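Side-chain contacts in multiheme cytochrome cf (Carboxydothermus ferrireducens DSM 11255, PDB 6QVM), which carries eleven c-type hemes and, inserted in the S-layer, probably passes electrons to insoluble extracellular iron(III) substrates: residues 270-275 against 308-313; 332-337 against 341-346; 353-358 against 375-380. All coordinates share one frame; numbering follows the deposited sequence.

How the interactions relate
Three contacts show how chemistry follows place in the fold. Interactions 1 and 3 are buried and near hemes: interaction 1 joins its segments through an indole packed on a tyrosine and an isoleucine, interaction 3 through an isoleucine set against a heme-ligating histidine. Interaction 2 is a partly buried beta hairpin held by backbone hydrogen bonds, with buried Pro-332 and Phe-344 at one end and exposed Lys-341 in the strand pair. Interactions 1 and 2 are neighbours: helix 310-313 packs on both strand 270-275 and the hairpin, and a carboxylate of the hairpin meets a tyrosine of that strand. Interaction 3 touches neither, lies much nearer the chain's centre and alone includes a covalent heme attachment and an iron ligand.

Interaction 1. Residues 270-275 against 308-313; sequences VRYVIN and QNWLVS. With HEC (heme c), chain H.
Ile-274 and Trp-310 make the nearest backbone approach between strand 270-275 and helix 310-313, yet their CA atoms stand 9.5 Å apart, a space bridged by side chains. The indole of Trp-310 does most of this work. Its CG lies anti to the backbone N (chi1 163°), which carries the ring system away from the helix and against two alternate residues of the strand. CD1 of Ile-274 comes up to the pyrrole side, 3.4 Å from NE1 of Trp-310. At the six-membered ring, CD2 of Tyr-272 meets CZ3 of Trp-310 at 3.6 Å; the two planes are inclined by 52°. Replacing Trp-310 with alanine would probably leave the ring flank of Tyr-272 and the CD1 methyl of Ile-274 without their partner and open a gap between strand and helix. Asn-309 is the helix N-cap: its OD1 accepts from Val-312 N at 3.1 Å, the donor lying above the amide plane. Gln-308 NE2 reaches a heme. The strand lies between 247-248 and 279-284 in an antiparallel sheet, with a classic beta bulge where Arg-271 and Tyr-272 face Val-283; Val-247 touches Tyr-272, Ile-274 and Trp-310, Leu-281 packs on Ile-274, and His-318 meets the indole.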
loop_
_atom_site.group_PDB
_atom_site.type_symbol
_atom_site.label_atom_id
_atom_site.label_comp_id
_atom_site.label_asym_id
_atom_site.label_seq_id
_atom_site.Cartn_x
_atom_site.Cartn_y
_atom_site.Cartn_z
ATOM N N VAL A 270 8.873 -27.477 10.386
ATOM C CA VAL A 270 8.654 -26.324 9.524
ATOM C C VAL A 270 8.984 -25.051 10.287
ATOM O O VAL A 270 8.512 -24.847 11.412
ATOM C CB VAL A 270 7.211 -26.290 8.996
ATOM C CG1 VAL A 270 7.037 -25.157 7.997
ATOM C CG2 VAL A 270 6.853 -27.621 8.365
ATOM N N ARG A 271 9.791 -24.195 9.672
ATOM C CA ARG A 271 10.083 -22.877 10.216
ATOM C C ARG A 271 9.087 -21.837 9.711
ATOM O O ARG A 271 8.529 -21.068 10.500
ATOM C CB ARG A 271 11.510 -22.479 9.839
ATOM C CG ARG A 271 12.100 -21.413 10.719
ATOM C CD ARG A 271 13.483 -21.046 10.277
ATOM N NE ARG A 271 14.525 -21.900 10.838
ATOM C CZ ARG A 271 15.005 -21.773 12.073
ATOM N NH1 ARG A 271 15.967 -22.569 12.509
ATOM N NH2 ARG A 271 14.537 -20.828 12.868
ATOM N N TYR A 272 8.862 -21.792 8.399
ATOM C CA TYR A 272 7.950 -20.832 7.799
ATOM C C TYR A 272 7.127 -21.502 6.711
ATOM O O TYR A 272 7.556 -22.482 6.098
ATOM C CB TYR A 272 8.695 -19.634 7.196
ATOM C CG TYR A 272 9.268 -18.691 8.224
ATOM C CD1 TYR A 272 8.440 -18.029 9.120
ATOM C CD2 TYR A 272 10.635 -18.462 8.299
ATOM C CE1 TYR A 272 8.955 -17.164 10.057
ATOM C CE2 TYR A 272 11.163 -17.601 9.239
ATOM C CZ TYR A 272 10.316 -16.952 10.114
ATOM O OH TYR A 272 10.823 -16.089 11.055
ATOM N N VAL A 273 5.936 -20.957 6.472
ATOM C CA VAL A 273 5.084 -21.360 5.360
ATOM C C VAL A 273 4.964 -20.181 4.407
ATOM O O VAL A 273 4.613 -19.071 4.824
ATOM C CB VAL A 273 3.695 -21.812 5.841
ATOM C CG1 VAL A 273 2.837 -22.249 4.656
ATOM C CG2 VAL A 273 3.823 -22.925 6.868
ATOM N N ILE A 274 5.273 -20.413 3.137
ATOM C CA ILE A 274 5.122 -19.393 2.109
ATOM C C ILE A 274 3.696 -19.483 1.577
ATOM O O ILE A 274 3.286 -20.518 1.041
ATOM C CB ILE A 274 6.159 -19.568 0.989
ATOM C CG1 ILE A 274 7.566 -19.664 1.589
ATOM C CG2 ILE A 274 6.086 -18.409 0.013
ATOM C CD1 ILE A 274 7.887 -18.564 2.597
ATOM N N ASN A 275 2.941 -18.399 1.733
ATOM C CA ASN A 275 1.484 -18.422 1.640
ATOM C C ASN A 275 1.028 -17.617 0.428
ATOM O O ASN A 275 1.088 -16.384 0.437
ATOM C CB ASN A 275 0.876 -17.881 2.934
ATOM C CG ASN A 275 -0.638 -17.937 2.946
ATOM O OD1 ASN A 275 -1.251 -18.745 2.249
ATOM N ND2 ASN A 275 -1.250 -17.060 3.734
ATOM N N GLN A 308 15.843 -24.572 -3.054
ATOM C CA GLN A 308 16.633 -23.392 -2.739
ATOM C C GLN A 308 16.607 -23.097 -1.242
ATOM O O GLN A 308 15.754 -23.581 -0.492
ATOM C CB GLN A 308 16.125 -22.166 -3.507
ATOM C CG GLN A 308 16.055 -22.326 -5.018
ATOM C CD GLN A 308 14.734 -22.901 -5.487
ATOM O OE1 GLN A 308 14.138 -23.746 -4.820
ATOM N NE2 GLN A 308 14.269 -22.443 -6.643
ATOM N N ASN A 309 17.580 -22.296 -0.810
ATOM C CA ASN A 309 17.553 -21.692 0.516
ATOM C C ASN A 309 16.652 -20.465 0.437
ATOM O O ASN A 309 16.973 -19.492 -0.254
ATOM C CB ASN A 309 18.963 -21.333 0.980
ATOM C CG ASN A 309 19.003 -20.831 2.420
ATOM O OD1 ASN A 309 18.147 -20.051 2.848
ATOM N ND2 ASN A 309 20.007 -21.273 3.169
ATOM N N TRP A 310 15.523 -20.514 1.149
ATOM C CA TRP A 310 14.545 -19.435 1.064
ATOM C C TRP A 310 15.113 -18.140 1.621
ATOM O O TRP A 310 14.904 -17.063 1.053
ATOM C CB TRP A 310 13.264 -19.820 1.801
ATOM C CG TRP A 310 12.382 -18.649 2.122
ATOM C CD1 TRP A 310 11.479 -18.048 1.290
ATOM C CD2 TRP A 310 12.323 -17.935 3.361
ATOM N NE1 TRP A 310 10.862 -17.006 1.936
ATOM C CE2 TRP A 310 11.358 -16.917 3.211
ATOM C CE3 TRP A 310 12.986 -18.063 4.588
ATOM C CZ2 TRP A 310 11.045 -16.030 4.238
ATOM C CZ3 TRP A 310 12.672 -17.180 5.606
ATOM C CH2 TRP A 310 11.713 -16.174 5.423
ATOM N N LEU A 311 15.846 -18.227 2.730
ATOM C CA LEU A 311 16.378 -17.023 3.360
ATOM C C LEU A 311 17.392 -16.324 2.464
ATOM O O LEU A 311 17.413 -15.089 2.382
ATOM C CB LEU A 311 17.001 -17.381 4.706
ATOM C CG LEU A 311 17.402 -16.246 5.646
ATOM C CD1 LEU A 311 16.207 -15.378 5.997
ATOM C CD2 LEU A 311 18.037 -16.815 6.909
ATOM N N VAL A 312 18.233 -17.099 1.777
ATOM C CA VAL A 312 19.290 -16.519 0.958
ATOM C C VAL A 312 18.734 -16.064 -0.390
ATOM O O VAL A 312 19.162 -15.049 -0.950
ATOM C CB VAL A 312 20.453 -17.523 0.809
ATOM C CG1 VAL A 312 21.456 -17.033 -0.227
ATOM C CG2 VAL A 312 21.113 -17.751 2.151
ATOM N N SER A 313 17.777 -16.809 -0.939
ATOM C CA SER A 313 17.353 -16.618 -2.322
ATOM C C SER A 313 15.976 -15.979 -2.490
ATOM O O SER A 313 15.655 -15.521 -3.597
ATOM C CB SER A 313 17.377 -17.961 -3.066
ATOM O OG SER A 313 18.699 -18.484 -3.109
HETATM FE FE HEC H . 8.476 -14.916 -5.232
HETATM C CHA HEC H . 5.096 -14.634 -5.946
HETATM C CHB HEC H . 7.977 -18.217 -4.393
HETATM C CHC HEC H . 11.870 -15.303 -4.762
HETATM C CHD HEC H . 8.920 -11.554 -5.638
HETATM N NA HEC H . 6.845 -16.188 -5.180
HETATM C C1A HEC H . 5.538 -15.854 -5.484
HETATM C C2A HEC H . 4.710 -17.021 -5.259
HETATM C C3A HEC H . 5.499 -18.014 -4.832
HETATM C C4A HEC H . 6.858 -17.509 -4.775
HETATM C CMA HEC H . 5.035 -19.438 -4.460
HETATM C CAA HEC H . 3.184 -17.091 -5.494
HETATM C CBA HEC H . 2.971 -17.404 -6.977
HETATM C CGA HEC H . 1.508 -17.602 -7.280
HETATM O O1A HEC H . 0.690 -16.678 -7.014
HETATM O O2A HEC H . 1.171 -18.692 -7.813
HETATM N NB HEC H . 9.698 -16.453 -4.648
HETATM C C1B HEC H . 9.281 -17.760 -4.452
HETATM C C2B HEC H . 10.466 -18.578 -4.300
HETATM C C3B HEC H . 11.549 -17.778 -4.398
HETATM C C4B HEC H . 11.080 -16.424 -4.619
HETATM C CMB HEC H . 10.429 -20.101 -4.047
HETATM C CAB HEC H . 13.043 -18.178 -4.294
HETATM C CBB HEC H . 13.446 -19.188 -5.394
HETATM N NC HEC H . 10.085 -13.659 -5.178
HETATM C C1C HEC H . 11.407 -14.024 -5.001
HETATM C C2C HEC H . 12.232 -12.839 -5.139
HETATM C C3C HEC H . 11.417 -11.795 -5.385
HETATM C C4C HEC H . 10.055 -12.300 -5.410
HETATM C CMC HEC H . 13.769 -12.814 -4.996
HETATM C CAC HEC H . 11.799 -10.307 -5.585
HETATM C CBC HEC H . 12.643 -10.129 -6.863
HETATM N ND HEC H . 7.199 -13.347 -5.689
HETATM C C1D HEC H . 7.645 -12.041 -5.857
HETATM C C2D HEC H . 6.541 -11.238 -6.317
HETATM C C3D HEC H . 5.339 -12.194 -6.416
HETATM C C4D HEC H . 5.847 -13.480 -6.006
HETATM C CMD HEC H . 6.623 -9.728 -6.611
HETATM C CAD HEC H . 3.889 -11.883 -6.856
HETATM C CBD HEC H . 3.880 -11.255 -8.252
HETATM C CGD HEC H . 4.098 -12.311 -9.303
HETATM O O1D HEC H . 3.958 -13.510 -8.968
HETATM O O2D HEC H . 4.409 -11.966 -10.469
#

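Interaction 2. Residues 332-337 against 341-346; sequences PYSVVG and KELFTE
Ser-334 and Lys-341 form the hydrogen-bonded pair of an antiparallel beta hairpin, strands 333-336 and 339-342. Lys-341 N donates to Ser-334 O at 2.7 Å, an almost straight bond, and Ser-334 N returns one to Lys-341 O at 3.0 Å. One step along, Tyr-333 faces Glu-342 as a non-hydrogen-bonded pair, and beyond it Leu-343 N donates to Pro-332 O at 2.9 Å, extending the pairing past the regular strand. Lys-341 O also receives a weaker CA-H...O contact from Tyr-333 CA, at 3.2 Å. The carboxylate of Glu-342 turns to partners beyond the hairpin, OE1 bonding to Tyr-287 and OE2 to Tyr-272.

Packing differs on the two faces. On the side of Ser-334 and Lys-341, the serine OG lies beside CB of the lysine, whose extended chain then leads off. Leu-343 joins them there: with CG anti to its carbonyl carbon (chi1 -65°), the side chain lies along the opposite backbone, CD1 of Leu-343 being 3.3 Å from Tyr-333 O while CD2 is directed to the serine hydroxyl. On the other face Tyr-333 rests on Leu-311 and Val-312 of helix 310-313 and borders a bound glycan. Phe-344 turns to Trp-310 and Leu-311 of the same helix. It also touches the residue just before the first strand: Pro-332 O lies at the edge of the phenyl ring, near its plane, 3.7 Å from CD2 of Phe-344.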
loop_
_atom_site.group_PDB
_atom_site.type_symbol
_atom_site.label_atom_id
_atom_site.label_comp_id
_atom_site.label_asym_id
_atom_site.label_seq_id
_atom_site.Cartn_x
_atom_site.Cartn_y
_atom_site.Cartn_z
ATOM N N PRO A 332 18.189 -10.058 3.886
ATOM C CA PRO A 332 17.409 -10.216 5.123
ATOM C C PRO A 332 18.055 -11.094 6.184
ATOM O O PRO A 332 17.361 -11.495 7.122
ATOM C CB PRO A 332 16.123 -10.874 4.606
ATOM C CG PRO A 332 16.596 -11.732 3.479
ATOM C CD PRO A 332 17.754 -10.993 2.837
ATOM N N TYR A 333 19.345 -11.388 6.072
ATOM C CA TYR A 333 20.000 -12.308 6.986
ATOM C C TYR A 333 21.446 -11.885 7.171
ATOM O O TYR A 333 21.971 -11.035 6.444
ATOM C CB TYR A 333 19.960 -13.742 6.453
ATOM C CG TYR A 333 20.753 -13.871 5.171
ATOM C CD1 TYR A 333 20.174 -13.568 3.947
ATOM C CD2 TYR A 333 22.092 -14.253 5.185
ATOM C CE1 TYR A 333 20.892 -13.658 2.773
ATOM C CE2 TYR A 333 22.819 -14.345 4.012
ATOM C CZ TYR A 333 22.213 -14.047 2.811
ATOM O OH TYR A 333 22.929 -14.143 1.643
ATOM N N SER A 334 22.086 -12.510 8.153
ATOM C CA SER A 334 23.533 -12.601 8.225
ATOM C C SER A 334 23.877 -14.044 8.561
ATOM O O SER A 334 23.079 -14.759 9.174
ATOM C CB SER A 334 24.122 -11.633 9.260
ATOM O OG SER A 334 23.705 -11.968 10.572
ATOM N N VAL A 335 25.067 -14.475 8.149
ATOM C CA VAL A 335 25.490 -15.866 8.284
ATOM C C VAL A 335 26.693 -15.931 9.219
ATOM O O VAL A 335 27.769 -15.413 8.896
ATOM C CB VAL A 335 25.817 -16.493 6.917
ATOM C CG1 VAL A 335 26.450 -15.474 5.990
ATOM C CG2 VAL A 335 26.722 -17.704 7.070
ATOM N N VAL A 336 26.512 -16.581 10.365
ATOM C CA VAL A 336 27.603 -16.766 11.339
ATOM C C VAL A 336 28.266 -18.094 10.986
ATOM O O VAL A 336 28.008 -19.145 11.580
ATOM C CB VAL A 336 27.099 -16.720 12.788
ATOM N N GLY A 337 29.140 -18.046 9.981
ATOM C CA GLY A 337 29.838 -19.225 9.503
ATOM C C GLY A 337 28.950 -20.189 8.742
ATOM O O GLY A 337 29.056 -20.321 7.520
ATOM N N LYS A 341 21.286 -15.936 10.832
ATOM C CA LYS A 341 20.519 -15.077 11.722
ATOM C C LYS A 341 19.546 -14.263 10.881
ATOM O O LYS A 341 19.949 -13.618 9.910
ATOM C CB LYS A 341 21.428 -14.149 12.532
ATOM C CG LYS A 341 20.719 -13.504 13.713
ATOM C CD LYS A 341 21.440 -12.265 14.224
ATOM C CE LYS A 341 20.644 -11.601 15.337
ATOM N NZ LYS A 341 20.995 -10.166 15.502
ATOM N N GLU A 342 18.272 -14.300 11.251
ATOM C CA GLU A 342 17.261 -13.529 10.546
ATOM C C GLU A 342 17.361 -12.064 10.945
ATOM O O GLU A 342 17.311 -11.732 12.133
ATOM C CB GLU A 342 15.873 -14.077 10.859
ATOM C CG GLU A 342 15.729 -15.557 10.552
ATOM C CD GLU A 342 14.370 -16.107 10.935
ATOM O OE1 GLU A 342 14.182 -17.338 10.843
ATOM O OE2 GLU A 342 13.491 -15.309 11.326
ATOM N N LEU A 343 17.515 -11.188 9.953
ATOM C CA LEU A 343 17.608 -9.756 10.198
ATOM C C LEU A 343 16.287 -9.031 9.995
ATOM O O LEU A 343 16.198 -7.838 10.315
ATOM C CB LEU A 343 18.677 -9.131 9.291
ATOM C CG LEU A 343 20.123 -9.575 9.535
ATOM C CD1 LEU A 343 21.103 -8.769 8.695
ATOM C CD2 LEU A 343 20.472 -9.476 11.010
ATOM N N PHE A 344 15.275 -9.703 9.451
ATOM C CA PHE A 344 13.975 -9.071 9.294
ATOM C C PHE A 344 13.161 -9.184 10.577
ATOM O O PHE A 344 13.327 -10.113 11.370
ATOM C CB PHE A 344 13.200 -9.686 8.126
ATOM C CG PHE A 344 12.873 -11.142 8.304
ATOM C CD1 PHE A 344 11.666 -11.531 8.864
ATOM C CD2 PHE A 344 13.758 -12.125 7.889
ATOM C CE1 PHE A 344 11.355 -12.867 9.026
ATOM C CE2 PHE A 344 13.451 -13.467 8.041
ATOM C CZ PHE A 344 12.249 -13.840 8.618
ATOM N N THR A 345 12.263 -8.220 10.768
ATOM C CA THR A 345 11.427 -8.168 11.958
ATOM C C THR A 345 9.944 -8.357 11.684
ATOM O O THR A 345 9.172 -8.452 12.645
ATOM C CB THR A 345 11.628 -6.833 12.691
ATOM O OG1 THR A 345 11.361 -5.747 11.793
ATOM C CG2 THR A 345 13.051 -6.718 13.220
ATOM N N GLU A 346 9.518 -8.394 10.423
ATOM C CA GLU A 346 8.119 -8.620 10.080
ATOM C C GLU A 346 8.058 -9.619 8.932
ATOM O O GLU A 346 8.574 -9.330 7.835
ATOM C CB GLU A 346 7.417 -7.317 9.706
ATOM C CG GLU A 346 5.918 -7.477 9.473
ATOM C CD GLU A 346 5.236 -6.168 9.114
ATOM O OE1 GLU A 346 4.094 -6.217 8.605
ATOM O OE2 GLU A 346 5.849 -5.095 9.335
#

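Interaction 3. Residues 353-358 against 375-380. With HEC (heme c), chain I.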
loop_
_atom_site.group_PDB
_atom_site.type_symbol
_atom_site.label_atom_id
_atom_site.label_comp_id
_atom_site.label_asym_id
_atom_site.label_seq_id
_atom_site.Cartn_x
_atom_site.Cartn_y
_atom_site.Cartn_z
ATOM N N ALA A 353 7.354 -1.833 3.948
ATOM C CA ALA A 353 8.042 -2.298 2.751
ATOM C C ALA A 353 7.927 -1.276 1.628
ATOM O O ALA A 353 8.796 -1.208 0.756
ATOM C CB ALA A 353 7.488 -3.648 2.305
ATOM N N CYS A 354 6.878 -0.462 1.652
ATOM C CA CYS A 354 6.701 0.642 0.715
ATOM C C CYS A 354 6.959 2.009 1.336
ATOM O O CYS A 354 7.516 2.888 0.673
ATOM C CB CYS A 354 5.282 0.622 0.140
ATOM S SG CYS A 354 4.807 -0.930 -0.647
ATOM N N HIS A 355 6.602 2.202 2.604
ATOM C CA HIS A 355 6.711 3.502 3.258
ATOM C C HIS A 355 8.027 3.674 3.998
ATOM O O HIS A 355 8.249 4.728 4.603
ATOM C CB HIS A 355 5.538 3.706 4.225
ATOM C CG HIS A 355 4.205 3.776 3.549
ATOM N ND1 HIS A 355 3.751 4.911 2.913
ATOM C CD2 HIS A 355 3.235 2.844 3.392
ATOM C CE1 HIS A 355 2.555 4.679 2.401
ATOM N NE2 HIS A 355 2.218 3.433 2.680
ATOM N N GLY A 356 8.894 2.665 3.971
ATOM C CA GLY A 356 10.199 2.757 4.579
ATOM C C GLY A 356 10.160 2.602 6.086
ATOM O O GLY A 356 9.096 2.431 6.683
ATOM N N PRO A 357 11.324 2.684 6.729
ATOM C CA PRO A 357 11.377 2.578 8.196
ATOM C C PRO A 357 10.490 3.627 8.848
ATOM O O PRO A 357 10.598 4.818 8.559
ATOM C CB PRO A 357 12.857 2.819 8.513
ATOM C CG PRO A 357 13.579 2.552 7.215
ATOM C CD PRO A 357 12.638 2.997 6.148
ATOM N N GLY A 358 9.602 3.183 9.734
ATOM C CA GLY A 358 8.587 4.081 10.249
ATOM C C GLY A 358 8.498 4.189 11.758
ATOM O O GLY A 358 7.545 4.774 12.277
ATOM N N ASP A 375 7.381 12.185 -1.495
ATOM C CA ASP A 375 8.629 11.493 -1.768
ATOM C C ASP A 375 8.569 10.702 -3.066
ATOM O O ASP A 375 9.531 10.004 -3.392
ATOM C CB ASP A 375 8.985 10.553 -0.606
ATOM C CG ASP A 375 9.117 11.285 0.712
ATOM O OD1 ASP A 375 10.111 12.017 0.884
ATOM O OD2 ASP A 375 8.206 11.147 1.557
ATOM N N GLY A 376 7.471 10.800 -3.815
ATOM C CA GLY A 376 7.326 10.023 -5.029
ATOM C C GLY A 376 7.013 8.560 -4.810
ATOM O O GLY A 376 7.446 7.717 -5.601
ATOM N N ILE A 377 6.262 8.232 -3.755
ATOM C CA ILE A 377 5.997 6.831 -3.449
ATOM C C ILE A 377 5.090 6.216 -4.505
ATOM O O ILE A 377 5.086 4.995 -4.697
ATOM C CB ILE A 377 5.409 6.687 -2.038
ATOM C CG1 ILE A 377 5.502 5.237 -1.571
ATOM C CG2 ILE A 377 3.972 7.184 -2.005
ATOM C CD1 ILE A 377 4.785 4.991 -0.263
ATOM N N ALA A 378 4.306 7.037 -5.204
ATOM C CA ALA A 378 3.419 6.529 -6.240
ATOM C C ALA A 378 4.166 6.096 -7.493
ATOM O O ALA A 378 3.545 5.514 -8.389
ATOM C CB ALA A 378 2.372 7.586 -6.597
ATOM N N ALA A 379 5.467 6.361 -7.573
ATOM C CA ALA A 379 6.256 5.909 -8.707
ATOM C C ALA A 379 6.342 4.389 -8.717
ATOM O O ALA A 379 6.355 3.739 -7.669
ATOM C CB ALA A 379 7.660 6.511 -8.661
ATOM N N SER A 380 6.399 3.826 -9.924
ATOM C CA SER A 380 6.413 2.375 -10.073
ATOM C C SER A 380 7.615 1.733 -9.402
ATOM O O SER A 380 7.571 0.537 -9.098
ATOM C CB SER A 380 6.397 2.002 -11.554
ATOM O OG SER A 380 5.204 2.447 -12.169
HETATM FE FE HEC I . 0.441 3.103 1.974
HETATM C CHA HEC I . -0.396 6.114 0.565
HETATM C CHB HEC I . -0.602 4.306 5.046
HETATM C CHC HEC I . 0.929 0.006 3.351
HETATM C CHD HEC I . 2.095 2.117 -0.866
HETATM N NA HEC I . -0.350 4.874 2.683
HETATM C C1A HEC I . -0.590 6.007 1.928
HETATM C C2A HEC I . -1.082 7.060 2.799
HETATM C C3A HEC I . -1.122 6.552 4.043
HETATM C C4A HEC I . -0.669 5.178 3.986
HETATM C CMA HEC I . -1.554 7.278 5.331
HETATM C CAA HEC I . -1.436 8.494 2.312
HETATM C CBA HEC I . -2.876 8.953 2.584
HETATM C CGA HEC I . -3.889 7.850 2.398
HETATM O O1A HEC I . -3.919 7.227 1.302
HETATM O O2A HEC I . -4.681 7.609 3.348
HETATM N NB HEC I . 0.238 2.307 3.857
HETATM C C1B HEC I . -0.314 2.959 4.951
HETATM C C2B HEC I . -0.532 1.979 5.992
HETATM C C3B HEC I . -0.092 0.782 5.539
HETATM C C4B HEC I . 0.384 0.971 4.174
HETATM C CMB HEC I . -1.086 2.335 7.391
HETATM C CAB HEC I . -0.084 -0.576 6.291
HETATM C CBB HEC I . -1.489 -0.959 6.809
HETATM N NC HEC I . 1.394 1.404 1.373
HETATM C C1C HEC I . 1.431 0.215 2.080
HETATM C C2C HEC I . 2.127 -0.775 1.276
HETATM C C3C HEC I . 2.329 -0.237 0.051
HETATM C C4C HEC I . 1.953 1.172 0.130
HETATM C CMC HEC I . 2.219 -2.269 1.667
HETATM C CAC HEC I . 3.014 -0.890 -1.187
HETATM C CBC HEC I . 2.378 -2.224 -1.649
HETATM N ND HEC I . 0.812 3.986 0.142
HETATM C C1D HEC I . 1.480 3.351 -0.901
HETATM C C2D HEC I . 1.448 4.215 -2.052
HETATM C C3D HEC I . 0.680 5.465 -1.611
HETATM C C4D HEC I . 0.314 5.234 -0.233
HETATM C CMD HEC I . 2.064 3.932 -3.432
HETATM C CAD HEC I . 0.337 6.691 -2.478
HETATM C CBD HEC I . -1.118 6.472 -2.895
HETATM C CGD HEC I . -1.437 7.175 -4.191
HETATM O O1D HEC I . -2.317 6.664 -4.940
HETATM O O2D HEC I . -0.814 8.237 -4.474
#
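His-355 and Ile-377 cross obliquely beneath a heme, the imidazole directed at the iron and the isoleucine reaching both the ring and the porphyrin. NE2 of His-355 binds the iron at 1.9 Å, and His-480 supplies the other axial ligand. The imidazole plane runs along a meso diagonal of the heme, so that CHA lies in plane at its edge and CD2 of His-355 sits equally, 3.1 Å, from NB and NC. A hydrogen bond from ND1 to Leu-371 O helps fix this rotation.

Ile-377 comes in beside that ND1. Its extended chain, with CG1 anti to the backbone N (chi1 -164°) and CD1 in turn anti to CA, sends CD1 of Ile-377 to within 3.3 Å of His-355 ND1. The same methyl is 3.6 Å from Cys-354 O, while the other branch, CG2 of Ile-377, lies against the heme 3.7 Å from C3D. One side chain thus fills the angle between ligand and porphyrin. Cys-354 secures the heme covalently, its SG joined to CAC at 1.9 Å in a thioether; together with His-355 it ends the CXXCH signature of c-type cytochromes.

The cysteine and histidine close helix 352-355, and Gly-356 leaves it with positive phi. Ile-377 and Ala-378 are the middle residues of a type I turn, Gly-376 to Ala-379, which leads into helix 381-384, whose Thr-382 bonds to Ile-377 O. A second heme touches His-355 and Gly-358, placing the contact between neighbouring cofactors.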